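Local coordinates for protein putative nucleoside-diphosphate-sugar epimerase (PDB 3E48) that is of unknown function but probably binds a nicotinamide dinucleotide in a Rossmann-type domain and may act on nucleotide-linked sugars, at residues M66-F71 and H100-G105; Y106-H111 and G253-E258; N113-S118 and L243-H248. All blocks are in the same frame, centred on the assembly; numbering follows the deposited sequence.

Contact 1: M66-F71 and H100-G105; sequences MDTVVF and HIIFIG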
loop_
_atom_site.group_PDB
_atom_site.type_symbol
_atom_site.label_atom_id
_atom_site.label_comp_id
_atom_site.label_asym_id
_atom_site.label_seq_id
_atom_site.Cartn_x
_atom_site.Cartn_y
_atom_site.Cartn_z
HETATM N N MSE B 66 -18.589 4.013 -20.667
HETATM C CA MSE B 66 -18.718 2.939 -19.682
HETATM C C MSE B 66 -19.185 3.468 -18.331
HETATM O O MSE B 66 -18.882 4.601 -17.960
HETATM C CB MSE B 66 -17.379 2.214 -19.518
HETATM C CG MSE B 66 -16.836 1.613 -20.797
HETATM SE SE MSE B 66 -17.967 0.162 -21.443
HETATM C CE MSE B 66 -18.882 1.136 -22.739
ATOM N N ASP B 67 -19.900 2.628 -17.591
ATOM C CA ASP B 67 -20.426 3.012 -16.289
ATOM C C ASP B 67 -19.726 2.304 -15.145
ATOM O O ASP B 67 -19.519 2.878 -14.074
ATOM C CB ASP B 67 -21.923 2.721 -16.253
ATOM C CG ASP B 67 -22.692 3.575 -17.236
ATOM O OD1 ASP B 67 -23.385 3.019 -18.118
ATOM O OD2 ASP B 67 -22.588 4.814 -17.120
ATOM N N THR B 68 -19.370 1.050 -15.382
ATOM C CA THR B 68 -18.697 0.244 -14.383
ATOM C C THR B 68 -17.531 -0.470 -15.036
ATOM O O THR B 68 -17.693 -1.136 -16.062
ATOM C CB THR B 68 -19.660 -0.799 -13.787
ATOM O OG1 THR B 68 -20.763 -0.120 -13.176
ATOM C CG2 THR B 68 -18.957 -1.649 -12.743
ATOM N N VAL B 69 -16.354 -0.301 -14.445
ATOM C CA VAL B 69 -15.142 -0.936 -14.931
ATOM C C VAL B 69 -14.687 -1.968 -13.907
ATOM O O VAL B 69 -14.558 -1.666 -12.717
ATOM C CB VAL B 69 -14.004 0.098 -15.137
ATOM C CG1 VAL B 69 -12.684 -0.616 -15.424
ATOM C CG2 VAL B 69 -14.355 1.030 -16.293
ATOM N N VAL B 70 -14.485 -3.194 -14.380
ATOM C CA VAL B 70 -14.004 -4.291 -13.547
ATOM C C VAL B 70 -12.566 -4.418 -14.027
ATOM O O VAL B 70 -12.314 -4.816 -15.164
ATOM C CB VAL B 70 -14.789 -5.589 -13.818
ATOM C CG1 VAL B 70 -14.320 -6.688 -12.872
ATOM C CG2 VAL B 70 -16.281 -5.335 -13.639
ATOM N N PHE B 71 -11.633 -4.044 -13.153
ATOM C CA PHE B 71 -10.208 -4.025 -13.467
ATOM C C PHE B 71 -9.416 -5.203 -12.932
ATOM O O PHE B 71 -9.423 -5.471 -11.732
ATOM C CB PHE B 71 -9.593 -2.737 -12.910
ATOM C CG PHE B 71 -8.180 -2.490 -13.350
ATOM C CD1 PHE B 71 -7.922 -1.948 -14.604
ATOM C CD2 PHE B 71 -7.107 -2.800 -12.517
ATOM C CE1 PHE B 71 -6.615 -1.717 -15.030
ATOM C CE2 PHE B 71 -5.789 -2.573 -12.932
ATOM C CZ PHE B 71 -5.545 -2.028 -14.195
ATOM N N HIS B 100 -18.255 3.746 -11.429
ATOM C CA HIS B 100 -17.867 2.763 -10.434
ATOM C C HIS B 100 -16.756 1.859 -10.927
ATOM O O HIS B 100 -16.717 1.488 -12.100
ATOM C CB HIS B 100 -19.091 1.929 -10.039
ATOM C CG HIS B 100 -18.931 1.213 -8.736
ATOM N ND1 HIS B 100 -18.271 0.010 -8.625
ATOM C CD2 HIS B 100 -19.297 1.560 -7.478
ATOM C CE1 HIS B 100 -18.235 -0.355 -7.356
ATOM N NE2 HIS B 100 -18.850 0.568 -6.639
ATOM N N ILE B 101 -15.849 1.509 -10.021
ATOM C CA ILE B 101 -14.734 0.638 -10.357
ATOM C C ILE B 101 -14.717 -0.563 -9.418
ATOM O O ILE B 101 -14.782 -0.405 -8.203
ATOM C CB ILE B 101 -13.369 1.362 -10.212
ATOM C CG1 ILE B 101 -13.229 2.454 -11.280
ATOM C CG2 ILE B 101 -12.230 0.347 -10.326
ATOM C CD1 ILE B 101 -12.029 3.373 -11.070
ATOM N N ILE B 102 -14.667 -1.761 -9.990
ATOM C CA ILE B 102 -14.573 -2.975 -9.194
ATOM C C ILE B 102 -13.128 -3.401 -9.432
ATOM O O ILE B 102 -12.760 -3.758 -10.551
ATOM C CB ILE B 102 -15.551 -4.066 -9.687
ATOM C CG1 ILE B 102 -16.993 -3.569 -9.531
ATOM C CG2 ILE B 102 -15.336 -5.358 -8.892
ATOM C CD1 ILE B 102 -18.064 -4.520 -10.069
ATOM N N PHE B 103 -12.307 -3.328 -8.390
ATOM C CA PHE B 103 -10.887 -3.661 -8.506
ATOM C C PHE B 103 -10.585 -5.038 -7.938
ATOM O O PHE B 103 -10.914 -5.325 -6.791
ATOM C CB PHE B 103 -10.051 -2.605 -7.775
ATOM C CG PHE B 103 -8.572 -2.715 -8.021
ATOM C CD1 PHE B 103 -7.950 -1.913 -8.970
ATOM C CD2 PHE B 103 -7.802 -3.619 -7.301
ATOM C CE1 PHE B 103 -6.571 -2.007 -9.201
ATOM C CE2 PHE B 103 -6.418 -3.723 -7.524
ATOM C CZ PHE B 103 -5.807 -2.914 -8.476
ATOM N N ILE B 104 -9.962 -5.890 -8.748
ATOM C CA ILE B 104 -9.619 -7.245 -8.317
ATOM C C ILE B 104 -8.179 -7.295 -7.802
ATOM O O ILE B 104 -7.241 -7.416 -8.587
ATOM C CB ILE B 104 -9.752 -8.248 -9.479
ATOM C CG1 ILE B 104 -11.147 -8.142 -10.108
ATOM C CG2 ILE B 104 -9.483 -9.663 -8.969
ATOM C CD1 ILE B 104 -12.285 -8.424 -9.158
ATOM N N GLY B 105 -8.016 -7.220 -6.484
ATOM C CA GLY B 105 -6.689 -7.244 -5.899
ATOM C C GLY B 105 -6.324 -8.551 -5.226
ATOM O O GLY B 105 -7.187 -9.384 -4.958
#
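The rings of Phe71 and Phe103 are neighbours on one face of the sheet, their planes 25° apart but slid so far that they barely overlap, with centroids 5.6 Å apart. The nearest atoms are Phe71 CD2 and Phe103 CE1, 3.5 Å from each other in an oblique approach. In both residues CG is anti to the backbone N (chi1 near -170°), so the two rings start from matching CG positions. Each ring has another aromatic partner: Tyr53 stacks on Phe71, and Tyr137 meets Phe103 with its ring almost parallel. Strands 68-71 and 100-105 run parallel, and the backbone hydrogen bonds pass to and fro between them. Val69 bonds to strand 100-105 through both its N, which donates to His100 O, and its O, which accepts from Ile102 N at 2.7 Å; Phe71 repeats the pattern with Ile102 O and Ile104 N. At the start of the ladder, the bond from His100 N to Asp67 O is more bent, at 137°. On the sheet face opposite the phenylalanines, Ile102 CD1 rests against two methyls of the other strand, 4.0 Å from Thr68 CG2 and 4.1 Å from Val70 CG2. The pair belongs to the parallel part of the sheet in the Rossmann-type domain. Helix 84-96, in the beta-alpha-beta crossover joining the two strands, covers the face of Phe71, Ile101 and Phe103 through Leu89 and Ala93, while strand 3-6 flanks 68-71 and strand 134-143 flanks 100-105.

Contact 2: Y106-H111 and G253-E258; sequences YYADQH and GLLDQE
Neither backbone is regular where Ala108 and Leu255 bring the two loops within 6.6 Å, CA to CA: Ala108 centres an inverse gamma turn, Asp256 another, and Gly253, at positive phi, closes the preceding helix in a Schellman motif. Gln257 sends its extended side chain to Tyr107, NE2 donating to Tyr107 O at 2.8 Å from above the carbonyl plane. In Gln110 the bend at chi2 (101°) turns CD toward 253-258, and NE2 donates to Leu254 O at 2.9 Å, an almost straight bond in both the amide and the carbonyl plane. Leu254 O also accepts from Gln257 NE2, so one carbonyl gathers both amides; Gln110 NE2 and Gln257 NE2 come within 3.4 Å without bonding to each other, both being donors. Their other ends are held too, Gln110 OE1 by Asn113 ND2 and Gln257 OE1 by Arg139. Beside these bonds, Leu255 crosses the Tyr107 side chain at about a right angle and lays CD2 over the ring face, 4.3 Å from the centroid, in a CH-pi contact; the same methyl touches Ala108 CB. This loop junction lies beyond the C-terminal end of strand 100-106, the sheet end at which related Rossmann enzymes bind cofactor and substrate.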
loop_
_atom_site.group_PDB
_atom_site.type_symbol
_atom_site.label_atom_id
_atom_site.label_comp_id
_atom_site.label_asym_id
_atom_site.label_seq_id
_atom_site.Cartn_x
_atom_site.Cartn_y
_atom_site.Cartn_z
ATOM N N TYR B 106 -5.035 -8.725 -4.948
ATOM C CA TYR B 106 -4.520 -9.934 -4.305
ATOM C C TYR B 106 -4.457 -9.730 -2.789
ATOM O O TYR B 106 -4.162 -8.631 -2.327
ATOM C CB TYR B 106 -3.132 -10.240 -4.867
ATOM C CG TYR B 106 -2.576 -11.594 -4.494
ATOM C CD1 TYR B 106 -3.358 -12.746 -4.605
ATOM C CD2 TYR B 106 -1.254 -11.731 -4.072
ATOM C CE1 TYR B 106 -2.839 -14.002 -4.309
ATOM C CE2 TYR B 106 -0.723 -12.983 -3.776
ATOM C CZ TYR B 106 -1.522 -14.114 -3.898
ATOM O OH TYR B 106 -1.003 -15.352 -3.609
ATOM N N TYR B 107 -4.706 -10.791 -2.021
ATOM C CA TYR B 107 -4.716 -10.683 -0.561
ATOM C C TYR B 107 -3.373 -10.503 0.156
ATOM O O TYR B 107 -3.353 -10.277 1.364
ATOM C CB TYR B 107 -5.473 -11.868 0.066
ATOM C CG TYR B 107 -4.789 -13.229 0.069
ATOM C CD1 TYR B 107 -5.181 -14.203 0.989
ATOM C CD2 TYR B 107 -3.802 -13.564 -0.856
ATOM C CE1 TYR B 107 -4.611 -15.479 0.990
ATOM C CE2 TYR B 107 -3.226 -14.846 -0.865
ATOM C CZ TYR B 107 -3.637 -15.795 0.064
ATOM O OH TYR B 107 -3.067 -17.052 0.061
ATOM N N ALA B 108 -2.263 -10.592 -0.568
ATOM C CA ALA B 108 -0.939 -10.418 0.044
ATOM C C ALA B 108 -0.630 -8.929 -0.024
ATOM O O ALA B 108 0.246 -8.494 -0.776
ATOM C CB ALA B 108 0.104 -11.220 -0.728
ATOM N N ASP B 109 -1.353 -8.156 0.781
ATOM C CA ASP B 109 -1.222 -6.707 0.751
ATOM C C ASP B 109 -1.115 -5.968 2.087
ATOM O O ASP B 109 -1.327 -4.756 2.131
ATOM C CB ASP B 109 -2.404 -6.130 -0.036
ATOM C CG ASP B 109 -3.743 -6.385 0.642
ATOM O OD1 ASP B 109 -3.777 -7.026 1.718
ATOM O OD2 ASP B 109 -4.780 -5.943 0.093
ATOM N N GLN B 110 -0.791 -6.670 3.170
ATOM C CA GLN B 110 -0.677 -6.003 4.467
ATOM C C GLN B 110 0.542 -5.088 4.499
ATOM O O GLN B 110 1.462 -5.240 3.696
ATOM C CB GLN B 110 -0.593 -7.026 5.602
ATOM C CG GLN B 110 -1.793 -7.972 5.660
ATOM C CD GLN B 110 -1.490 -9.330 5.051
ATOM O OE1 GLN B 110 -0.834 -9.423 4.010
ATOM N NE2 GLN B 110 -1.978 -10.394 5.692
ATOM N N HIS B 111 0.553 -4.143 5.433
ATOM C CA HIS B 111 1.663 -3.198 5.535
ATOM C C HIS B 111 3.015 -3.876 5.726
ATOM O O HIS B 111 4.052 -3.314 5.362
ATOM C CB HIS B 111 1.428 -2.218 6.691
ATOM C CG HIS B 111 1.489 -2.853 8.045
ATOM N ND1 HIS B 111 0.406 -3.471 8.629
ATOM C CD2 HIS B 111 2.513 -2.976 8.923
ATOM C CE1 HIS B 111 0.758 -3.946 9.811
ATOM N NE2 HIS B 111 2.030 -3.660 10.014
ATOM N N GLY B 253 2.622 -16.426 8.205
ATOM C CA GLY B 253 1.218 -16.533 8.554
ATOM C C GLY B 253 0.334 -15.430 8.005
ATOM O O GLY B 253 -0.798 -15.260 8.458
ATOM N N LEU B 254 0.837 -14.690 7.020
ATOM C CA LEU B 254 0.082 -13.589 6.430
ATOM C C LEU B 254 -0.870 -14.002 5.309
ATOM O O LEU B 254 -1.614 -13.168 4.787
ATOM C CB LEU B 254 1.046 -12.519 5.902
ATOM C CG LEU B 254 1.954 -11.850 6.941
ATOM C CD1 LEU B 254 3.021 -11.025 6.246
ATOM C CD2 LEU B 254 1.106 -10.988 7.869
ATOM N N LEU B 255 -0.846 -15.278 4.933
ATOM C CA LEU B 255 -1.715 -15.767 3.867
ATOM C C LEU B 255 -2.856 -16.653 4.367
ATOM O O LEU B 255 -3.606 -17.220 3.569
ATOM C CB LEU B 255 -0.890 -16.523 2.816
ATOM C CG LEU B 255 0.272 -15.738 2.191
ATOM C CD1 LEU B 255 0.886 -16.524 1.039
ATOM C CD2 LEU B 255 -0.237 -14.390 1.696
ATOM N N ASP B 256 -2.990 -16.774 5.686
ATOM C CA ASP B 256 -4.067 -17.574 6.261
ATOM C C ASP B 256 -5.206 -16.606 6.547
ATOM O O ASP B 256 -5.488 -16.263 7.696
ATOM C CB ASP B 256 -3.596 -18.271 7.547
ATOM C CG ASP B 256 -4.675 -19.143 8.178
ATOM O OD1 ASP B 256 -5.678 -19.465 7.504
ATOM O OD2 ASP B 256 -4.515 -19.520 9.357
ATOM N N GLN B 257 -5.846 -16.155 5.471
ATOM C CA GLN B 257 -6.944 -15.202 5.556
ATOM C C GLN B 257 -8.238 -15.813 5.058
ATOM O O GLN B 257 -8.286 -16.386 3.967
ATOM C CB GLN B 257 -6.639 -13.979 4.700
ATOM C CG GLN B 257 -5.340 -13.278 5.035
ATOM C CD GLN B 257 -5.108 -12.114 4.103
ATOM O OE1 GLN B 257 -5.983 -11.261 3.940
ATOM N NE2 GLN B 257 -3.930 -12.063 3.493
ATOM N N GLU B 258 -9.292 -15.673 5.851
ATOM C CA GLU B 258 -10.589 -16.212 5.472
ATOM C C GLU B 258 -11.714 -15.218 5.719
ATOM O O GLU B 258 -11.585 -14.298 6.524
ATOM C CB GLU B 258 -10.879 -17.490 6.257
ATOM C CG GLU B 258 -9.810 -18.553 6.130
ATOM C CD GLU B 258 -10.264 -19.886 6.679
ATOM O OE1 GLU B 258 -11.091 -20.548 6.020
ATOM O OE2 GLU B 258 -9.800 -20.264 7.771
#

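Contact 3: N113-S118 and L243-H248; sequences NPFHMS and LASMYH
Ser245 presents OG to the loop by holding it between its own backbone N and carbonyl carbon (chi1 76°); in Phe115 CG is anti to the backbone N (chi1 179°), and its CD1 comes to Ser245 OG and Met246 CB. The hydroxyl oxygen of Ser245 accepts a hydrogen bond from His116 N at 3.0 Å, with an angle of 156° at the hydrogen, and also hydrogen-bonds to Leu242 O one turn back in its own helix. A loop amide is thereby tied to a helix through a single serine oxygen. The His116 ring stands next to the same serine, its ND1 3.4 Å from Ser245 CB. Phe115 and Met246, a selenomethionine, run alongside each other. Met246 CB packs 3.7 Å from Phe115 CD1, while the selenium sits obliquely to the ring, 4.7 Å from its centroid, in a Met-aromatic contact. On the other flank Pro114 is set across the His248 side chain, its CG 4.0 Å from His248 CD2. The loop has its own internal bracing: Asn113 OD1 accepts from Phe115 N in an Asx turn, and a type I turn from Phe115 to Ser118 leads into the next helix. Pro114 also packs on Ser129 of the second subunit. Helix 239-251 thus lies against the loop that joins strand 100-106 to helix 118-131, with Leu242 and Ala249 extending its contact with the loop and helix 226-231 packing on Ala244 and His248.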
loop_
_atom_site.group_PDB
_atom_site.type_symbol
_atom_site.label_atom_id
_atom_site.label_comp_id
_atom_site.label_asym_id
_atom_site.label_seq_id
_atom_site.Cartn_x
_atom_site.Cartn_y
_atom_site.Cartn_z
ATOM N N ASN B 113 3.648 -7.157 4.590
ATOM C CA ASN B 113 3.705 -8.350 3.755
ATOM C C ASN B 113 4.923 -8.243 2.838
ATOM O O ASN B 113 5.043 -7.296 2.061
ATOM C CB ASN B 113 2.422 -8.492 2.933
ATOM C CG ASN B 113 2.304 -9.851 2.281
ATOM O OD1 ASN B 113 3.162 -10.242 1.502
ATOM N ND2 ASN B 113 1.241 -10.584 2.605
ATOM N N PRO B 114 5.840 -9.225 2.915
ATOM C CA PRO B 114 7.071 -9.283 2.123
ATOM C C PRO B 114 6.909 -9.606 0.640
ATOM O O PRO B 114 7.880 -9.527 -0.121
ATOM C CB PRO B 114 7.892 -10.337 2.854
ATOM C CG PRO B 114 6.848 -11.293 3.302
ATOM C CD PRO B 114 5.764 -10.375 3.833
ATOM N N PHE B 115 5.698 -9.978 0.231
ATOM C CA PHE B 115 5.442 -10.285 -1.174
ATOM C C PHE B 115 5.843 -9.067 -2.005
ATOM O O PHE B 115 5.409 -7.947 -1.727
ATOM C CB PHE B 115 3.955 -10.610 -1.390
ATOM C CG PHE B 115 3.607 -10.911 -2.823
ATOM C CD1 PHE B 115 4.403 -11.768 -3.575
ATOM C CD2 PHE B 115 2.488 -10.337 -3.421
ATOM C CE1 PHE B 115 4.093 -12.053 -4.906
ATOM C CE2 PHE B 115 2.167 -10.614 -4.753
ATOM C CZ PHE B 115 2.972 -11.473 -5.496
ATOM N N HIS B 116 6.656 -9.295 -3.033
ATOM C CA HIS B 116 7.151 -8.223 -3.891
ATOM C C HIS B 116 6.103 -7.301 -4.486
ATOM O O HIS B 116 6.399 -6.147 -4.787
ATOM C CB HIS B 116 7.994 -8.810 -5.021
ATOM C CG HIS B 116 9.390 -9.163 -4.612
ATOM N ND1 HIS B 116 9.732 -9.484 -3.318
ATOM C CD2 HIS B 116 10.526 -9.280 -5.343
ATOM C CE1 HIS B 116 11.020 -9.783 -3.266
ATOM N NE2 HIS B 116 11.522 -9.668 -4.480
HETATM N N MSE B 117 4.882 -7.792 -4.677
HETATM C CA MSE B 117 3.857 -6.930 -5.247
HETATM C C MSE B 117 2.971 -6.277 -4.194
HETATM O O MSE B 117 2.015 -5.585 -4.539
HETATM C CB MSE B 117 2.989 -7.703 -6.248
HETATM C CG MSE B 117 3.765 -8.327 -7.409
HETATM SE SE MSE B 117 4.947 -7.106 -8.347
HETATM C CE MSE B 117 3.638 -5.738 -8.753
ATOM N N SER B 118 3.271 -6.470 -2.911
ATOM C CA SER B 118 2.424 -5.845 -1.898
ATOM C C SER B 118 2.369 -4.312 -2.039
ATOM O O SER B 118 1.312 -3.715 -1.847
ATOM C CB SER B 118 2.863 -6.240 -0.475
ATOM O OG SER B 118 4.090 -5.656 -0.116
ATOM N N LEU B 243 8.347 -14.932 -6.543
ATOM C CA LEU B 243 7.571 -16.112 -6.191
ATOM C C LEU B 243 7.966 -16.578 -4.791
ATOM O O LEU B 243 7.114 -16.949 -3.983
ATOM C CB LEU B 243 7.822 -17.229 -7.202
ATOM C CG LEU B 243 6.859 -18.417 -7.140
ATOM C CD1 LEU B 243 5.435 -17.951 -7.441
ATOM C CD2 LEU B 243 7.297 -19.464 -8.142
ATOM N N ALA B 244 9.264 -16.557 -4.506
ATOM C CA ALA B 244 9.749 -16.971 -3.197
ATOM C C ALA B 244 9.173 -16.067 -2.106
ATOM O O ALA B 244 8.757 -16.548 -1.055
ATOM C CB ALA B 244 11.279 -16.928 -3.163
ATOM N N SER B 245 9.131 -14.764 -2.367
ATOM C CA SER B 245 8.613 -13.814 -1.383
ATOM C C SER B 245 7.145 -14.083 -1.074
ATOM O O SER B 245 6.660 -13.780 0.021
ATOM C CB SER B 245 8.785 -12.366 -1.874
ATOM O OG SER B 245 7.828 -12.013 -2.858
HETATM N N MSE B 246 6.433 -14.659 -2.038
HETATM C CA MSE B 246 5.025 -14.969 -1.843
HETATM C C MSE B 246 4.900 -16.073 -0.792
HETATM O O MSE B 246 4.128 -15.954 0.159
HETATM C CB MSE B 246 4.391 -15.401 -3.172
HETATM C CG MSE B 246 2.876 -15.515 -3.142
HETATM SE SE MSE B 246 2.149 -15.694 -4.934
HETATM C CE MSE B 246 2.627 -17.543 -5.235
ATOM N N TYR B 247 5.671 -17.145 -0.946
ATOM C CA TYR B 247 5.609 -18.223 0.032
ATOM C C TYR B 247 6.227 -17.792 1.358
ATOM O O TYR B 247 5.855 -18.296 2.416
ATOM C CB TYR B 247 6.279 -19.475 -0.535
ATOM C CG TYR B 247 5.459 -20.017 -1.686
ATOM C CD1 TYR B 247 4.214 -20.601 -1.455
ATOM C CD2 TYR B 247 5.861 -19.832 -3.009
ATOM C CE1 TYR B 247 3.382 -20.975 -2.509
ATOM C CE2 TYR B 247 5.035 -20.200 -4.073
ATOM C CZ TYR B 247 3.795 -20.768 -3.814
ATOM O OH TYR B 247 2.960 -21.098 -4.850
ATOM N N HIS B 248 7.156 -16.843 1.302
ATOM C CA HIS B 248 7.776 -16.341 2.519
ATOM C C HIS B 248 6.694 -15.629 3.333
ATOM O O HIS B 248 6.662 -15.711 4.563
ATOM C CB HIS B 248 8.917 -15.385 2.173
ATOM C CG HIS B 248 9.664 -14.879 3.370
ATOM N ND1 HIS B 248 10.157 -15.716 4.347
ATOM C CD2 HIS B 248 10.012 -13.623 3.738
ATOM C CE1 HIS B 248 10.778 -14.997 5.267
ATOM N NE2 HIS B 248 10.704 -13.726 4.921
#

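How the contacts relate
Contact 1 is buried sheet core, whereas contacts 2 and 3 are partly buried and lie near the second subunit. Backbone ladder bonds and hydrophobic side chains make up contact 1; in contact 2 side-chain amides bind loop carbonyls, and in contact 3 a serine hydroxyl takes a loop amide beside apolar packing. Strand 100-106 runs out of contact 1 straight into 106-111, although the two contacts' centres are 22 Å apart. Contacts 2 and 3 join the same two parts of the chain, the loop before helix 118-131 and the region of helix 239-251 with its following loop. Their centres are 10 Å apart and they touch, Leu255 CD1 lying 3.4 Å from Met246 O.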